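Local coordinates for protein enterochelin esterase (Salmonella enterica subsp. enterica serovar Typhimurium, PDB 3MGA) that probably hydrolyses the ester bonds of ferric enterobactin, the iron-loaded siderophore, allowing the bacterium to release the iron it has taken up, at residues H64-P69 and N118-G123; T58-H63 and T85-N90; F36-P41 and Q130-P135. All blocks are in the same frame, centred on the assembly; numbering follows the deposited sequence.

Contact 1 (H64-P69 and N118-G123); sequences HQNAQP and NVLREG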
ATOM      1  N   HIS A  64      -6.110  12.551   4.133  1.00 58.08           N
ATOM      2  CA  HIS A  64      -4.865  12.845   3.415  1.00 59.87           C
ATOM      3  C   HIS A  64      -4.971  14.131   2.583  1.00 61.88           C
ATOM      4  O   HIS A  64      -3.969  14.819   2.368  1.00 63.70           O
ATOM      5  CB  HIS A  64      -4.413  11.651   2.553  1.00 57.96           C
ATOM      6  CG  HIS A  64      -4.046  10.438   3.354  1.00 57.73           C
ATOM      7  ND1 HIS A  64      -2.803  10.274   3.927  1.00 58.55           N
ATOM      8  CD2 HIS A  64      -4.759   9.334   3.684  1.00 55.99           C
ATOM      9  CE1 HIS A  64      -2.765   9.121   4.571  1.00 58.88           C
ATOM     10  NE2 HIS A  64      -3.941   8.533   4.443  1.00 56.95           N
ATOM     11  N   GLN A  65      -6.178  14.452   2.121  1.00 62.73           N
ATOM     12  CA  GLN A  65      -6.409  15.682   1.357  1.00 64.39           C
ATOM     13  C   GLN A  65      -7.158  16.707   2.208  1.00 66.19           C
ATOM     14  O   GLN A  65      -7.616  17.721   1.678  1.00 67.29           O
ATOM     15  CB  GLN A  65      -7.244  15.396   0.100  1.00 63.42           C
ATOM     16  CG  GLN A  65      -6.605  14.457  -0.901  1.00 63.38           C
ATOM     17  CD  GLN A  65      -5.332  15.010  -1.511  1.00 65.19           C
ATOM     18  OE1 GLN A  65      -4.507  14.261  -2.026  1.00 68.48           O
ATOM     19  NE2 GLN A  65      -5.160  16.319  -1.443  1.00 69.06           N
ATOM     20  N   ASN A  66      -7.267  16.463   3.518  1.00 67.00           N
ATOM     21  CA  ASN A  66      -8.024  17.361   4.411  1.00 69.05           C
ATOM     22  C   ASN A  66      -9.351  17.723   3.770  1.00 67.58           C
ATOM     23  O   ASN A  66      -9.784  18.869   3.804  1.00 69.58           O
ATOM     24  CB  ASN A  66      -7.231  18.630   4.747  1.00 71.85           C
ATOM     25  CG  ASN A  66      -6.087  18.367   5.693  1.00 75.50           C
ATOM     26  OD1 ASN A  66      -6.035  17.325   6.349  1.00 79.64           O
ATOM     27  ND2 ASN A  66      -5.172  19.322   5.794  1.00 81.62           N
ATOM     28  N   ALA A  67      -9.988  16.722   3.179  1.00 64.52           N
ATOM     29  CA  ALA A  67     -11.244  16.923   2.490  1.00 63.56           C
ATOM     30  C   ALA A  67     -12.414  16.948   3.454  1.00 63.71           C
ATOM     31  O   ALA A  67     -12.408  16.263   4.484  1.00 63.69           O
ATOM     32  CB  ALA A  67     -11.449  15.822   1.446  1.00 60.99           C
ATOM     33  N   GLN A  68     -13.411  17.760   3.121  1.00 63.35           N
ATOM     34  CA  GLN A  68     -14.618  17.829   3.912  1.00 63.67           C
ATOM     35  C   GLN A  68     -15.332  16.517   3.595  1.00 60.54           C
ATOM     36  O   GLN A  68     -15.405  16.135   2.426  1.00 57.64           O
ATOM     37  CB  GLN A  68     -15.458  19.051   3.520  1.00 65.78           C
ATOM     38  CG  GLN A  68     -14.748  20.386   3.791  1.00 68.76           C
ATOM     39  CD  GLN A  68     -15.497  21.605   3.260  1.00 70.16           C
ATOM     40  OE1 GLN A  68     -16.515  21.484   2.580  1.00 68.03           O
ATOM     41  NE2 GLN A  68     -14.975  22.791   3.560  1.00 73.58           N
ATOM     42  N   PRO A  69     -15.813  15.801   4.632  1.00 60.04           N
ATOM     43  CA  PRO A  69     -16.502  14.517   4.458  1.00 57.98           C
ATOM     44  C   PRO A  69     -17.557  14.559   3.361  1.00 57.26           C
ATOM     45  O   PRO A  69     -18.485  15.366   3.419  1.00 58.63           O
ATOM     46  CB  PRO A  69     -17.134  14.274   5.822  1.00 59.17           C
ATOM     47  CG  PRO A  69     -16.217  14.948   6.768  1.00 61.30           C
ATOM     48  CD  PRO A  69     -15.678  16.152   6.059  1.00 61.78           C
ATOM     49  N   ASN A 118      -6.575  16.005  12.358  1.00 86.29           N
ATOM     50  CA  ASN A 118      -6.814  15.228  13.569  1.00 89.23           C
ATOM     51  C   ASN A 118      -8.306  15.039  13.808  1.00 86.03           C
ATOM     52  O   ASN A 118      -8.745  13.948  14.176  1.00 86.06           O
ATOM     53  CB  ASN A 118      -6.167  15.905  14.779  1.00 95.96           C
ATOM     54  CG  ASN A 118      -4.656  15.981  14.667  1.00101.53           C
ATOM     55  OD1 ASN A 118      -4.036  15.222  13.920  1.00101.88           O
ATOM     56  ND2 ASN A 118      -4.053  16.894  15.421  1.00107.79           N
ATOM     57  N   VAL A 119      -9.081  16.101  13.580  1.00 84.30           N
ATOM     58  CA  VAL A 119     -10.534  16.056  13.758  1.00 82.44           C
ATOM     59  C   VAL A 119     -11.175  15.108  12.737  1.00 77.54           C
ATOM     60  O   VAL A 119     -12.156  14.433  13.049  1.00 76.56           O
ATOM     61  CB  VAL A 119     -11.173  17.463  13.663  1.00 82.55           C
ATOM     62  CG1 VAL A 119     -12.684  17.383  13.837  1.00 81.66           C
ATOM     63  CG2 VAL A 119     -10.579  18.384  14.713  1.00 87.95           C
ATOM     64  N   LEU A 120     -10.616  15.058  11.528  1.00 75.19           N
ATOM     65  CA  LEU A 120     -11.131  14.160  10.485  1.00 71.61           C
ATOM     66  C   LEU A 120     -10.946  12.690  10.859  1.00 72.16           C
ATOM     67  O   LEU A 120     -11.936  11.963  10.991  1.00 71.63           O
ATOM     68  CB  LEU A 120     -10.497  14.441   9.115  1.00 69.44           C
ATOM     69  CG  LEU A 120     -10.948  15.700   8.375  1.00 67.74           C
ATOM     70  CD1 LEU A 120     -10.197  15.835   7.048  1.00 65.04           C
ATOM     71  CD2 LEU A 120     -12.454  15.656   8.133  1.00 62.59           C
ATOM     72  N   ARG A 121      -9.699  12.245  11.021  1.00 74.46           N
ATOM     73  CA  ARG A 121      -9.458  10.847  11.405  1.00 76.16           C
ATOM     74  C   ARG A 121     -10.340  10.408  12.560  1.00 77.75           C
ATOM     75  O   ARG A 121     -10.914   9.320  12.518  1.00 77.49           O
ATOM     76  CB  ARG A 121      -7.989  10.551  11.736  1.00 80.93           C
ATOM     77  CG  ARG A 121      -7.173  10.092  10.541  1.00 82.33           C
ATOM     78  CD  ARG A 121      -5.904   9.356  10.990  1.00 89.35           C
ATOM     79  NE  ARG A 121      -5.339   8.531   9.921  1.00 89.38           N
ATOM     80  CZ  ARG A 121      -4.267   7.749  10.057  1.00 94.73           C
ATOM     81  NH1 ARG A 121      -3.629   7.677  11.221  1.00101.44           N
ATOM     82  NH2 ARG A 121      -3.833   7.032   9.025  1.00 92.64           N
ATOM     83  N   GLU A 122     -10.449  11.252  13.582  1.00 79.96           N
ATOM     84  CA  GLU A 122     -11.285  10.946  14.731  1.00 82.76           C
ATOM     85  C   GLU A 122     -12.692  10.638  14.232  1.00 77.96           C
ATOM     86  O   GLU A 122     -13.234   9.576  14.511  1.00 78.89           O
ATOM     87  CB  GLU A 122     -11.297  12.123  15.715  1.00 86.95           C
ATOM     88  CG  GLU A 122     -12.083  11.889  17.008  1.00 93.87           C
ATOM     89  CD  GLU A 122     -11.494  10.792  17.895  1.00101.52           C
ATOM     90  OE1 GLU A 122     -11.938  10.676  19.060  1.00108.57           O
ATOM     91  OE2 GLU A 122     -10.586  10.058  17.446  1.00101.08           O
ATOM     92  N   GLY A 123     -13.267  11.558  13.467  1.00 73.59           N
ATOM     93  CA  GLY A 123     -14.606  11.369  12.914  1.00 70.60           C
ATOM     94  C   GLY A 123     -14.726  10.076  12.121  1.00 67.14           C
ATOM     95  O   GLY A 123     -15.711   9.344  12.261  1.00 67.92           O
TER
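N66 and L120 mark the closest passage of the two backbones, their CA atoms 7.5 Å apart, where an irregular loop (64-69) runs past one side of a helix (118-123). N66 adopts a left-handed backbone conformation, and beyond it the chain runs on in an extended form through A67 to P69. The helix reaches this bend with essentially one side chain, L120, which supplies nearly half of the 165 Å² buried between the segments. Its isobutyl fork is met mostly by backbone. L120 CD1 approaches A67 O at 3.4 Å and also rests against N66 CA. CD2, the other branch, stays near the same oxygen and also meets the proline ring, with P69 CD 3.9 Å from L120 CD2. The fork is carried outward because chi1 (-74°) sets CG beside the backbone N and chi2 (179°) extends the chain. P69 also packs on F106 and F109 of another loop and on W124, farther along the same helix, so the apolar patch spreads past the leucine. At the opposite end of the loop, H64 NE2 comes to 4.8 Å from R121 NH2, near but without contact. The whole is a loop-on-helix packing in the N-terminal E-set domain: helix 117-127, inserted between strands 92-100 and 140-142, lies against the loop that follows strand 52-57.

Contact 2 (T58-H63 and T85-N90); sequences TGVTDH and TALSAN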
ATOM      1  N   THR A  58      -9.591   6.570  -0.918  1.00 41.00           N
ATOM      2  CA  THR A  58      -8.226   6.810  -0.455  1.00 41.53           C
ATOM      3  C   THR A  58      -7.549   7.951  -1.227  1.00 41.99           C
ATOM      4  O   THR A  58      -7.516   7.956  -2.456  1.00 40.32           O
ATOM      5  CB  THR A  58      -7.360   5.531  -0.568  1.00 40.91           C
ATOM      6  OG1 THR A  58      -7.976   4.481   0.175  1.00 40.77           O
ATOM      7  CG2 THR A  58      -5.949   5.765  -0.029  1.00 39.44           C
ATOM      8  N   GLY A  59      -7.022   8.920  -0.484  1.00 44.11           N
ATOM      9  CA  GLY A  59      -6.333  10.066  -1.074  1.00 45.71           C
ATOM     10  C   GLY A  59      -7.191  11.038  -1.875  1.00 46.25           C
ATOM     11  O   GLY A  59      -6.656  11.881  -2.594  1.00 48.03           O
ATOM     12  N   VAL A  60      -8.511  10.932  -1.775  1.00 45.09           N
ATOM     13  CA  VAL A  60      -9.380  11.846  -2.505  1.00 45.36           C
ATOM     14  C   VAL A  60     -10.410  12.505  -1.580  1.00 45.88           C
ATOM     15  O   VAL A  60     -10.544  13.730  -1.595  1.00 47.65           O
ATOM     16  CB  VAL A  60     -10.081  11.163  -3.682  1.00 44.73           C
ATOM     17  CG1 VAL A  60     -10.995  12.163  -4.403  1.00 45.27           C
ATOM     18  CG2 VAL A  60      -9.059  10.602  -4.637  1.00 43.95           C
ATOM     19  N   THR A  61     -11.119  11.704  -0.781  1.00 44.17           N
ATOM     20  CA  THR A  61     -12.117  12.237   0.142  1.00 45.29           C
ATOM     21  C   THR A  61     -11.820  11.935   1.610  1.00 46.48           C
ATOM     22  O   THR A  61     -12.714  12.024   2.452  1.00 48.36           O
ATOM     23  CB  THR A  61     -13.526  11.694  -0.171  1.00 45.35           C
ATOM     24  OG1 THR A  61     -13.575  10.280   0.074  1.00 41.30           O
ATOM     25  CG2 THR A  61     -13.924  12.004  -1.615  1.00 44.94           C
ATOM     26  N   ASP A  62     -10.576  11.598   1.929  1.00 47.67           N
ATOM     27  CA  ASP A  62     -10.202  11.276   3.316  1.00 48.95           C
ATOM     28  C   ASP A  62      -9.355  12.382   3.963  1.00 50.95           C
ATOM     29  O   ASP A  62      -9.310  13.505   3.474  1.00 51.73           O
ATOM     30  CB  ASP A  62      -9.498   9.909   3.377  1.00 48.43           C
ATOM     31  CG  ASP A  62      -8.192   9.872   2.591  1.00 49.17           C
ATOM     32  OD1 ASP A  62      -7.748  10.927   2.098  1.00 50.32           O
ATOM     33  OD2 ASP A  62      -7.606   8.774   2.460  1.00 51.35           O
ATOM     34  N   HIS A  63      -8.693  12.054   5.064  1.00 53.66           N
ATOM     35  CA  HIS A  63      -7.866  13.008   5.790  1.00 57.13           C
ATOM     36  C   HIS A  63      -6.561  13.375   5.078  1.00 58.82           C
ATOM     37  O   HIS A  63      -5.955  14.394   5.405  1.00 61.20           O
ATOM     38  CB  HIS A  63      -7.523  12.445   7.164  1.00 59.24           C
ATOM     39  CG  HIS A  63      -6.631  11.245   7.110  1.00 59.91           C
ATOM     40  ND1 HIS A  63      -5.259  11.337   7.199  1.00 63.57           N
ATOM     41  CD2 HIS A  63      -6.912   9.931   6.955  1.00 58.70           C
ATOM     42  CE1 HIS A  63      -4.733  10.128   7.113  1.00 64.54           C
ATOM     43  NE2 HIS A  63      -5.716   9.257   6.963  1.00 62.50           N
ATOM     44  N   THR A  85     -17.283  13.170  -8.707  1.00 51.42           N
ATOM     45  CA  THR A  85     -16.069  13.927  -8.458  1.00 51.11           C
ATOM     46  C   THR A  85     -15.184  13.901  -9.695  1.00 51.02           C
ATOM     47  O   THR A  85     -15.515  13.250 -10.685  1.00 51.14           O
ATOM     48  CB  THR A  85     -15.279  13.335  -7.265  1.00 48.97           C
ATOM     49  OG1 THR A  85     -14.043  14.043  -7.100  1.00 51.25           O
ATOM     50  CG2 THR A  85     -14.970  11.873  -7.497  1.00 47.64           C
ATOM     51  N   ALA A  86     -14.065  14.622  -9.629  1.00 50.53           N
ATOM     52  CA  ALA A  86     -13.093  14.660 -10.713  1.00 50.49           C
ATOM     53  C   ALA A  86     -11.872  13.823 -10.322  1.00 48.59           C
ATOM     54  O   ALA A  86     -11.431  13.855  -9.173  1.00 47.98           O
ATOM     55  CB  ALA A  86     -12.677  16.080 -11.004  1.00 52.01           C
ATOM     56  N   LEU A  87     -11.340  13.065 -11.278  1.00 47.62           N
ATOM     57  CA  LEU A  87     -10.160  12.239 -11.043  1.00 45.15           C
ATOM     58  C   LEU A  87      -9.237  12.320 -12.242  1.00 44.66           C
ATOM     59  O   LEU A  87      -9.700  12.448 -13.376  1.00 45.80           O
ATOM     60  CB  LEU A  87     -10.565  10.791 -10.787  1.00 44.23           C
ATOM     61  CG  LEU A  87     -11.364  10.546  -9.507  1.00 46.11           C
ATOM     62  CD1 LEU A  87     -11.861   9.115  -9.450  1.00 45.15           C
ATOM     63  CD2 LEU A  87     -10.522  10.887  -8.270  1.00 45.57           C
ATOM     64  N   SER A  88      -7.933  12.257 -11.995  1.00 43.06           N
ATOM     65  CA  SER A  88      -6.952  12.318 -13.074  1.00 44.32           C
ATOM     66  C   SER A  88      -6.945  11.021 -13.891  1.00 43.05           C
ATOM     67  O   SER A  88      -7.355   9.972 -13.417  1.00 42.23           O
ATOM     68  CB  SER A  88      -5.561  12.587 -12.515  1.00 44.53           C
ATOM     69  OG  SER A  88      -5.144  11.504 -11.707  1.00 46.60           O
ATOM     70  N   ALA A  89      -6.434  11.097 -15.108  1.00 44.11           N
ATOM     71  CA  ALA A  89      -6.417   9.950 -16.015  1.00 44.14           C
ATOM     72  C   ALA A  89      -5.542   8.775 -15.582  1.00 42.55           C
ATOM     73  O   ALA A  89      -5.829   7.636 -15.922  1.00 43.04           O
ATOM     74  CB  ALA A  89      -6.006  10.414 -17.410  1.00 46.22           C
ATOM     75  N   ASN A  90      -4.481   9.057 -14.839  1.00 41.58           N
ATOM     76  CA  ASN A  90      -3.544   8.033 -14.401  1.00 40.01           C
ATOM     77  C   ASN A  90      -3.833   7.466 -13.005  1.00 38.83           C
ATOM     78  O   ASN A  90      -3.112   6.585 -12.525  1.00 39.65           O
ATOM     79  CB  ASN A  90      -2.140   8.626 -14.414  1.00 40.63           C
ATOM     80  CG  ASN A  90      -1.711   9.103 -15.800  1.00 41.44           C
ATOM     81  OD1 ASN A  90      -1.969   8.448 -16.810  1.00 41.21           O
ATOM     82  ND2 ASN A  90      -1.017  10.232 -15.845  1.00 43.88           N
TER
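V60 points its two methyl groups at a single branch of L87, and this small meeting spans the two sheets of an E-set, immunoglobulin-like beta-sandwich. The loop 58-63 leaves strand 52-57 of one sheet, while L87 ends strand 80-87 of the other. The side chains meet at an oblique angle. L87 offers only CD2 across the contact, and the valine fork straddles it: V60 CG2 lies 3.9 Å from L87 CD2, and V60 CG1 only slightly farther, at 4.1 Å. This even spacing follows from the valine torsion, chi1 179°, which puts CG1 anti to the backbone N and leaves CG2 beside it, with both methyls directed across at the strand. T85, two residues back along the strand, adds a looser approach, its OG1 4.5 Å from V60 CG1. The hydroxyl's hydrogen bond to A86 O, within its own strand, is weak.

The loop carrying the valine is shaped by bonds of its own, which probably set where V60 points. T61 OG1 is tied to V55 O and I57 N at the end of the preceding strand, and D62 uses both carboxylate oxygens on backbone amides: OD1 takes H64 N, forming an Asx turn, and OD2 takes G59 N. On the other side, backbone bonds of T85 with V34 and of L87 with Y32 fix the strand in its sheet. The G59 N to D62 OD2 bond is 3.0 Å long and nearly straight (170°), but its donor comes from above the carboxylate plane, 45° out of it.

Contact 3 (F36-P41 and Q130-P135); sequences FWWRDP and QAIADP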
ATOM      1  N   PHE A  36     -20.483   7.689  -8.756  1.00 45.87           N
ATOM      2  CA  PHE A  36     -20.652   6.513  -7.919  1.00 45.39           C
ATOM      3  C   PHE A  36     -22.128   6.290  -7.658  1.00 47.68           C
ATOM      4  O   PHE A  36     -22.893   7.250  -7.535  1.00 50.62           O
ATOM      5  CB  PHE A  36     -19.926   6.709  -6.592  1.00 44.11           C
ATOM      6  CG  PHE A  36     -18.432   6.754  -6.721  1.00 41.63           C
ATOM      7  CD1 PHE A  36     -17.655   5.671  -6.330  1.00 42.62           C
ATOM      8  CD2 PHE A  36     -17.804   7.863  -7.246  1.00 39.43           C
ATOM      9  CE1 PHE A  36     -16.271   5.710  -6.444  1.00 41.31           C
ATOM     10  CE2 PHE A  36     -16.425   7.905  -7.372  1.00 41.42           C
ATOM     11  CZ  PHE A  36     -15.657   6.826  -6.970  1.00 39.51           C
ATOM     12  N   TRP A  37     -22.530   5.024  -7.585  1.00 48.20           N
ATOM     13  CA  TRP A  37     -23.915   4.673  -7.322  1.00 50.42           C
ATOM     14  C   TRP A  37     -24.020   3.663  -6.180  1.00 50.10           C
ATOM     15  O   TRP A  37     -23.219   2.732  -6.080  1.00 48.36           O
ATOM     16  CB  TRP A  37     -24.567   4.043  -8.551  1.00 52.18           C
ATOM     17  CG  TRP A  37     -24.432   4.805  -9.827  1.00 54.00           C
ATOM     18  CD1 TRP A  37     -23.533   4.567 -10.826  1.00 56.02           C
ATOM     19  CD2 TRP A  37     -25.227   5.912 -10.258  1.00 57.57           C
ATOM     20  NE1 TRP A  37     -23.715   5.460 -11.851  1.00 57.00           N
ATOM     21  CE2 TRP A  37     -24.750   6.297 -11.530  1.00 58.40           C
ATOM     22  CE3 TRP A  37     -26.298   6.620  -9.693  1.00 60.78           C
ATOM     23  CZ2 TRP A  37     -25.306   7.362 -12.249  1.00 58.33           C
ATOM     24  CZ3 TRP A  37     -26.852   7.677 -10.410  1.00 61.34           C
ATOM     25  CH2 TRP A  37     -26.353   8.036 -11.673  1.00 60.69           C
ATOM     26  N   TRP A  38     -25.011   3.872  -5.321  1.00 51.79           N
ATOM     27  CA  TRP A  38     -25.304   2.967  -4.218  1.00 51.63           C
ATOM     28  C   TRP A  38     -26.814   2.837  -4.167  1.00 54.42           C
ATOM     29  O   TRP A  38     -27.526   3.841  -4.160  1.00 55.38           O
ATOM     30  CB  TRP A  38     -24.755   3.464  -2.876  1.00 49.85           C
ATOM     31  CG  TRP A  38     -25.065   2.516  -1.729  1.00 49.91           C
ATOM     32  CD1 TRP A  38     -24.462   1.314  -1.469  1.00 48.72           C
ATOM     33  CD2 TRP A  38     -26.045   2.702  -0.693  1.00 51.59           C
ATOM     34  NE1 TRP A  38     -25.014   0.738  -0.342  1.00 49.25           N
ATOM     35  CE2 TRP A  38     -25.984   1.570   0.152  1.00 50.56           C
ATOM     36  CE3 TRP A  38     -26.970   3.714  -0.403  1.00 53.27           C
ATOM     37  CZ2 TRP A  38     -26.807   1.426   1.269  1.00 51.16           C
ATOM     38  CZ3 TRP A  38     -27.793   3.567   0.708  1.00 56.03           C
ATOM     39  CH2 TRP A  38     -27.705   2.431   1.528  1.00 55.68           C
ATOM     40  N   ARG A  39     -27.290   1.596  -4.166  1.00 56.32           N
ATOM     41  CA  ARG A  39     -28.714   1.303  -4.120  1.00 59.98           C
ATOM     42  C   ARG A  39     -29.116   1.051  -2.674  1.00 61.29           C
ATOM     43  O   ARG A  39     -28.612   0.127  -2.035  1.00 61.32           O
ATOM     44  CB  ARG A  39     -29.031   0.069  -4.965  1.00 61.13           C
ATOM     45  CG  ARG A  39     -30.518  -0.251  -5.062  1.00 66.77           C
ATOM     46  CD  ARG A  39     -30.769  -1.452  -5.959  1.00 69.59           C
ATOM     47  NE  ARG A  39     -32.189  -1.635  -6.247  1.00 75.20           N
ATOM     48  CZ  ARG A  39     -32.690  -2.616  -6.998  1.00 78.74           C
ATOM     49  NH1 ARG A  39     -31.892  -3.533  -7.546  1.00 78.03           N
ATOM     50  NH2 ARG A  39     -33.997  -2.683  -7.202  1.00 82.57           N
ATOM     51  N   ASP A  40     -30.020   1.877  -2.157  1.00 63.14           N
ATOM     52  CA  ASP A  40     -30.485   1.727  -0.786  1.00 64.79           C
ATOM     53  C   ASP A  40     -31.396   0.505  -0.728  1.00 67.21           C
ATOM     54  O   ASP A  40     -32.389   0.444  -1.449  1.00 69.52           O
ATOM     55  CB  ASP A  40     -31.228   2.991  -0.335  1.00 66.22           C
ATOM     56  CG  ASP A  40     -31.540   2.997   1.154  1.00 67.59           C
ATOM     57  OD1 ASP A  40     -31.719   1.912   1.747  1.00 70.31           O
ATOM     58  OD2 ASP A  40     -31.621   4.098   1.733  1.00 67.21           O
ATOM     59  N   PRO A  41     -31.051  -0.488   0.112  1.00 67.75           N
ATOM     60  CA  PRO A  41     -31.901  -1.672   0.185  1.00 70.66           C
ATOM     61  C   PRO A  41     -33.201  -1.458   0.960  1.00 73.73           C
ATOM     62  O   PRO A  41     -34.099  -2.291   0.862  1.00 76.37           O
ATOM     63  CB  PRO A  41     -31.022  -2.716   0.901  1.00 69.74           C
ATOM     64  CG  PRO A  41     -29.744  -2.052   1.239  1.00 67.05           C
ATOM     65  CD  PRO A  41     -29.884  -0.587   1.006  1.00 66.00           C
ATOM     66  N   GLN A 130     -18.281   0.690   9.973  1.00 66.80           N
ATOM     67  CA  GLN A 130     -19.549   0.433   9.291  1.00 66.37           C
ATOM     68  C   GLN A 130     -19.394   0.451   7.763  1.00 61.17           C
ATOM     69  O   GLN A 130     -20.359   0.196   7.032  1.00 61.62           O
ATOM     70  CB  GLN A 130     -20.588   1.489   9.699  1.00 68.13           C
ATOM     71  CG  GLN A 130     -20.919   1.527  11.198  1.00 75.52           C
ATOM     72  CD  GLN A 130     -21.951   2.601  11.562  1.00 78.91           C
ATOM     73  OE1 GLN A 130     -22.203   3.534  10.797  1.00 76.15           O
ATOM     74  NE2 GLN A 130     -22.540   2.474  12.744  1.00 88.11           N
ATOM     75  N   ALA A 131     -18.187   0.760   7.290  1.00 56.53           N
ATOM     76  CA  ALA A 131     -17.898   0.829   5.859  1.00 52.07           C
ATOM     77  C   ALA A 131     -18.037  -0.513   5.149  1.00 51.49           C
ATOM     78  O   ALA A 131     -17.802  -1.562   5.737  1.00 53.99           O
ATOM     79  CB  ALA A 131     -16.501   1.386   5.635  1.00 50.32           C
ATOM     80  N   ILE A 132     -18.421  -0.457   3.874  1.00 48.61           N
ATOM     81  CA  ILE A 132     -18.608  -1.648   3.057  1.00 49.03           C
ATOM     82  C   ILE A 132     -18.054  -1.439   1.649  1.00 46.75           C
ATOM     83  O   ILE A 132     -17.893  -0.304   1.192  1.00 44.74           O
ATOM     84  CB  ILE A 132     -20.109  -2.010   2.923  1.00 51.62           C
ATOM     85  CG1 ILE A 132     -20.872  -0.898   2.183  1.00 52.24           C
ATOM     86  CG2 ILE A 132     -20.735  -2.271   4.295  1.00 53.31           C
ATOM     87  CD1 ILE A 132     -22.367  -1.152   2.059  1.00 59.89           C
ATOM     88  N   ALA A 133     -17.763  -2.546   0.971  1.00 47.08           N
ATOM     89  CA  ALA A 133     -17.286  -2.511  -0.399  1.00 45.81           C
ATOM     90  C   ALA A 133     -18.450  -2.068  -1.271  1.00 46.21           C
ATOM     91  O   ALA A 133     -19.543  -1.835  -0.775  1.00 46.51           O
ATOM     92  CB  ALA A 133     -16.812  -3.872  -0.829  1.00 46.90           C
ATOM     93  N   ASP A 134     -18.210  -1.949  -2.571  1.00 47.27           N
ATOM     94  CA  ASP A 134     -19.249  -1.547  -3.511  1.00 48.16           C
ATOM     95  C   ASP A 134     -19.914  -2.828  -4.028  1.00 50.57           C
ATOM     96  O   ASP A 134     -19.278  -3.613  -4.715  1.00 51.65           O
ATOM     97  CB  ASP A 134     -18.619  -0.727  -4.639  1.00 47.82           C
ATOM     98  CG  ASP A 134     -19.640  -0.184  -5.629  1.00 47.84           C
ATOM     99  OD1 ASP A 134     -20.808  -0.597  -5.602  1.00 49.62           O
ATOM    100  OD2 ASP A 134     -19.254   0.660  -6.457  1.00 47.62           O
ATOM    101  N   PRO A 135     -21.205  -3.045  -3.698  1.00 53.53           N
ATOM    102  CA  PRO A 135     -21.889  -4.278  -4.129  1.00 56.96           C
ATOM    103  C   PRO A 135     -22.054  -4.426  -5.653  1.00 59.66           C
ATOM    104  O   PRO A 135     -22.401  -5.501  -6.137  1.00 62.17           O
ATOM    105  CB  PRO A 135     -23.249  -4.190  -3.430  1.00 59.35           C
ATOM    106  CG  PRO A 135     -23.467  -2.752  -3.185  1.00 57.91           C
ATOM    107  CD  PRO A 135     -22.122  -2.123  -3.000  1.00 53.54           C
TER
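W38 meets I132 and P135 along the nitrogen-bearing side of its indole. The isoleucine reaches it with its terminal methyl, I132 CD1 lying 4.0 Å from W38 NE1 in an oblique approach, and the two side chains cross at about a right angle. The proline comes in at the ring's edge, near its plane, with P135 CD 4.4 Å from W38 CD1. A third meeting is polar but unbonded: D134 OD1 stands 4.1 Å from W37 O, and the carboxylate finds its partners outside the two segments.

Torsions explain how the apolar partners find each other. With chi1 at 180° CG lies anti to the backbone N of W38, and the indole's nitrogen-bearing side is brought close to the 130-135 loop. I132 has chi1 of 64°, which tucks CG1 between N and the carbonyl carbon, and an extended chi2 then sends CD1 out to the ring. D40 N lies over one face of the indole, offset toward the rim. The rings of W38 and W81 also meet, their planes at about 60°.

D134 is positioned by partners beyond the contact. OD2 bonds to Y95 OH, OD1 accepts L136 N in an Asx turn, and its backbone N is bonded to S150 OG. These bonds give both buried carboxylate oxygens a donor. The loop is thus fastened to strands 92-100 and 148-153 of one sheet, I132 pairing by backbone with F97, while W38 pairs with W81 in strand 80-87 of the other sheet; W37 and R39 pack against W16 of helix 13-17.

All three contacts belong to the N-terminal E-set domain. Contacts 1 and 2, centres 14 Å apart, are continuous along the chain at H63-H64 and touch, R121 NE lying 3.1 Å from H63 NE2. Contact 3 lies 18 Å from contact 2, centre to centre, and touches it through T85 CG2 and F36 CE2, 4.2 Å apart on neighbouring strands; it does not touch contact 1. Contacts 1 and 2 border the esterase domain, where T58 touches D384 and the H64 ring meets that of H383. A GxSxG pattern around S289 is consistent with a nucleophile elbow, and H383 follows the sheet's last strand, where alpha/beta hydrolases carry the catalytic histidine, so contact 1 probably borders the active site.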